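Local coordinates for GTP-binding protein (Sulfolobus solfataricus P2, PDB 2QTF), which hydrolyses GTP, associates with the 50S ribosomal subunit and may act in protein synthesis or ribosome biogenesis, at residues A[46-51]-A[58-63]. Numbering follows the deposited sequence.
Sequences DKLQQI and STLIIF. With ACT (acetate ion), chain I.
Leu60 reaches out from the strand to the helix and divides its two methyls between Leu48 and Ile51, one helical turn apart. Its CD2 meets Leu48 CD1 at 4.1 Å, while its CD1 meets Ile51 CD1, also at 4.1 Å. In both pairs the side chains cross at about a right angle, so terminal methyls make the touch. Leu48 sets out beside the strand instead of at it; with CG anti to the backbone N (chi1 -173°), its CD1 swings in to Leu60. No hydrogen bond joins the two segments, and the buried contact is wholly apolar.

The polar bonds run along the helix. Lys47, bent at chi2 and chi3, folds forward along it, and NZ donates to Gln50 OE1 over 2.7 Å, in the carbonyl plane and at 148° to the C=O. NZ has a second partner in the hydroxyl of Tyr31. A methionine in place of Lys47 would probably leave Gln50 OE1 and the Tyr31 hydroxyl without this shared donor, and the Gln50 amide freer to turn. Gln50 NE2 points at OXT of an acetate ion, probably from the crystallisation liquor, but the modelled hydrogen bond is implausibly short and its geometry doubtful.

Helix 45-52 belongs to the beta-alpha-beta crossover from strand 25-31 to strand 59-62, which passes over strand 2-7 on one face of the N-terminal four-stranded parallel sheet. On this face Phe7 of strand 2-7 and Ile74 of helix 68-78 also touch Leu60, while Ile61 turns to helix 13-22 across the sheet.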
ATOM      1  N   ASP A  46       4.787 -31.162  -2.279  1.00 25.15           N
ATOM      2  CA  ASP A  46       4.797 -31.254  -3.728  1.00 25.94           C
ATOM      3  C   ASP A  46       4.542 -29.858  -4.387  1.00 25.94           C
ATOM      4  O   ASP A  46       5.176 -29.531  -5.383  1.00 23.15           O
ATOM      5  CB  ASP A  46       3.745 -32.231  -4.264  1.00 27.49           C
ATOM      6  CG  ASP A  46       2.334 -32.004  -3.715  1.00 31.79           C
ATOM      7  OD1 ASP A  46       1.956 -31.009  -3.053  1.00 33.80           O
ATOM      8  OD2 ASP A  46       1.492 -32.884  -3.988  1.00 38.79           O
ATOM      9  N   LYS A  47       3.621 -29.071  -3.845  1.00 23.72           N
ATOM     10  CA  LYS A  47       3.472 -27.702  -4.356  1.00 26.43           C
ATOM     11  C   LYS A  47       4.787 -26.890  -4.217  1.00 24.26           C
ATOM     12  O   LYS A  47       5.207 -26.106  -5.097  1.00 24.89           O
ATOM     13  CB  LYS A  47       2.242 -27.046  -3.645  1.00 26.05           C
ATOM     14  CG  LYS A  47       1.898 -25.742  -4.254  1.00 32.24           C
ATOM     15  CD  LYS A  47       1.702 -25.754  -5.763  1.00 33.08           C
ATOM     16  CE  LYS A  47       0.389 -26.417  -6.215  1.00 34.96           C
ATOM     17  NZ  LYS A  47       0.106 -26.177  -7.757  1.00 34.28           N
ATOM     18  N   LEU A  48       5.442 -27.058  -3.095  1.00 23.18           N
ATOM     19  CA  LEU A  48       6.730 -26.368  -2.892  1.00 23.93           C
ATOM     20  C   LEU A  48       7.757 -26.768  -3.965  1.00 23.51           C
ATOM     21  O   LEU A  48       8.546 -25.941  -4.448  1.00 20.66           O
ATOM     22  CB  LEU A  48       7.245 -26.695  -1.488  1.00 23.90           C
ATOM     23  CG  LEU A  48       8.510 -25.926  -0.995  1.00 25.44           C
ATOM     24  CD1 LEU A  48       8.153 -24.366  -1.249  1.00 29.07           C
ATOM     25  CD2 LEU A  48       8.596 -26.184   0.501  1.00 29.33           C
ATOM     26  N   GLN A  49       7.755 -28.053  -4.338  1.00 23.64           N
ATOM     27  CA  GLN A  49       8.691 -28.548  -5.379  1.00 24.90           C
ATOM     28  C   GLN A  49       8.317 -27.975  -6.703  1.00 21.24           C
ATOM     29  O   GLN A  49       9.198 -27.604  -7.501  1.00 23.31           O
ATOM     30  CB  GLN A  49       8.768 -30.109  -5.521  1.00 24.59           C
ATOM     31  CG  GLN A  49       9.188 -30.809  -4.229  1.00 25.23           C
ATOM     32  CD  GLN A  49      10.424 -30.252  -3.619  1.00 28.20           C
ATOM     33  OE1 GLN A  49      11.439 -30.083  -4.289  1.00 31.91           O
ATOM     34  NE2 GLN A  49      10.366 -29.921  -2.330  1.00 29.72           N
ATOM     35  N   GLN A  50       7.053 -27.837  -6.969  1.00 21.50           N
ATOM     36  CA  GLN A  50       6.677 -27.259  -8.240  1.00 23.45           C
ATOM     37  C   GLN A  50       7.158 -25.820  -8.340  1.00 23.86           C
ATOM     38  O   GLN A  50       7.708 -25.366  -9.362  1.00 23.89           O
ATOM     39  CB  GLN A  50       5.127 -27.184  -8.378  1.00 23.53           C
ATOM     40  CG  GLN A  50       4.502 -28.378  -8.934  1.00 34.10           C
ATOM     41  CD  GLN A  50       3.044 -28.475  -8.586  1.00 45.14           C
ATOM     42  OE1 GLN A  50       2.330 -27.493  -8.654  1.00 46.80           O
ATOM     43  NE2 GLN A  50       2.600 -29.683  -8.170  1.00 53.60           N
ATOM     44  N   ILE A  51       6.868 -25.059  -7.302  1.00 23.65           N
ATOM     45  CA  ILE A  51       7.321 -23.596  -7.256  1.00 22.52           C
ATOM     46  C   ILE A  51       8.801 -23.467  -7.253  1.00 24.18           C
ATOM     47  O   ILE A  51       9.333 -22.646  -8.031  1.00 25.80           O
ATOM     48  CB  ILE A  51       6.747 -22.945  -6.002  1.00 23.00           C
ATOM     49  CG1 ILE A  51       5.215 -22.900  -6.184  1.00 25.35           C
ATOM     50  CG2 ILE A  51       7.438 -21.508  -5.685  1.00 21.79           C
ATOM     51  CD1 ILE A  51       4.444 -22.756  -4.839  1.00 28.35           C
ATOM     52  N   SER A  58       8.920 -16.191  -9.524  1.00 27.18           N
ATOM     53  CA  SER A  58      10.079 -15.701  -8.837  1.00 26.92           C
ATOM     54  C   SER A  58       9.908 -15.749  -7.345  1.00 25.67           C
ATOM     55  O   SER A  58      10.896 -15.814  -6.639  1.00 24.62           O
ATOM     56  CB  SER A  58      10.473 -14.294  -9.285  1.00 29.39           C
ATOM     57  OG  SER A  58       9.457 -13.377  -8.965  1.00 31.13           O
ATOM     58  N   THR A  59       8.672 -15.797  -6.856  1.00 24.42           N
ATOM     59  CA  THR A  59       8.462 -15.554  -5.426  1.00 24.04           C
ATOM     60  C   THR A  59       7.243 -16.293  -4.884  1.00 21.79           C
ATOM     61  O   THR A  59       6.184 -16.318  -5.514  1.00 22.40           O
ATOM     62  CB  THR A  59       8.266 -13.987  -5.143  1.00 25.01           C
ATOM     63  OG1 THR A  59       9.416 -13.282  -5.662  1.00 27.29           O
ATOM     64  CG2 THR A  59       7.985 -13.642  -3.635  1.00 23.30           C
ATOM     65  N   LEU A  60       7.412 -16.850  -3.685  1.00 20.76           N
ATOM     66  CA  LEU A  60       6.262 -17.456  -2.973  1.00 21.63           C
ATOM     67  C   LEU A  60       5.717 -16.456  -1.946  1.00 20.87           C
ATOM     68  O   LEU A  60       6.469 -15.921  -1.191  1.00 21.24           O
ATOM     69  CB  LEU A  60       6.735 -18.706  -2.236  1.00 21.32           C
ATOM     70  CG  LEU A  60       5.753 -19.401  -1.312  1.00 22.17           C
ATOM     71  CD1 LEU A  60       4.450 -19.738  -2.046  1.00 27.69           C
ATOM     72  CD2 LEU A  60       6.466 -20.680  -0.675  1.00 24.19           C
ATOM     73  N   ILE A  61       4.414 -16.175  -1.976  1.00 22.26           N
ATOM     74  CA  ILE A  61       3.854 -15.275  -0.997  1.00 22.58           C
ATOM     75  C   ILE A  61       2.742 -15.990  -0.232  1.00 21.31           C
ATOM     76  O   ILE A  61       1.824 -16.521  -0.851  1.00 21.20           O
ATOM     77  CB  ILE A  61       3.303 -13.942  -1.675  1.00 22.20           C
ATOM     78  CG1 ILE A  61       4.472 -13.244  -2.420  1.00 21.24           C
ATOM     79  CG2 ILE A  61       2.697 -12.983  -0.586  1.00 21.96           C
ATOM     80  CD1 ILE A  61       3.989 -12.063  -3.304  1.00 22.81           C
ATOM     81  N   ILE A  62       2.859 -16.007   1.089  1.00 20.01           N
ATOM     82  CA  ILE A  62       1.859 -16.663   1.936  1.00 22.05           C
ATOM     83  C   ILE A  62       1.176 -15.590   2.768  1.00 22.72           C
ATOM     84  O   ILE A  62       1.806 -14.875   3.534  1.00 22.48           O
ATOM     85  CB  ILE A  62       2.515 -17.778   2.757  1.00 23.26           C
ATOM     86  CG1 ILE A  62       3.041 -18.927   1.783  1.00 22.59           C
ATOM     87  CG2 ILE A  62       1.483 -18.322   3.751  1.00 24.53           C
ATOM     88  CD1 ILE A  62       4.077 -19.806   2.466  1.00 23.85           C
ATOM     89  N   PHE A  63      -0.118 -15.403   2.559  1.00 23.32           N
ATOM     90  CA  PHE A  63      -0.780 -14.364   3.287  1.00 22.63           C
ATOM     91  C   PHE A  63      -1.183 -14.822   4.680  1.00 24.44           C
ATOM     92  O   PHE A  63      -2.354 -14.945   4.926  1.00 25.83           O
ATOM     93  CB  PHE A  63      -1.959 -13.796   2.469  1.00 23.08           C
ATOM     94  CG  PHE A  63      -2.338 -12.388   2.872  1.00 24.64           C
ATOM     95  CD1 PHE A  63      -1.501 -11.295   2.593  1.00 26.72           C
ATOM     96  CD2 PHE A  63      -3.515 -12.162   3.609  1.00 24.87           C
ATOM     97  CE1 PHE A  63      -1.895  -9.982   3.010  1.00 24.83           C
ATOM     98  CE2 PHE A  63      -3.925 -10.877   3.999  1.00 27.70           C
ATOM     99  CZ  PHE A  63      -3.133  -9.788   3.704  1.00 23.31           C
TER
HETATM  100  C   ACT I 602      -0.659 -30.093  -7.943  1.00 28.29           C
HETATM  101  O   ACT I 602      -1.546 -30.725  -7.586  1.00 25.85           O
HETATM  102  OXT ACT I 602       0.513 -29.937  -7.135  1.00 35.23           O
HETATM  103  CH3 ACT I 602      -1.199 -29.676  -9.228  1.00 22.51           C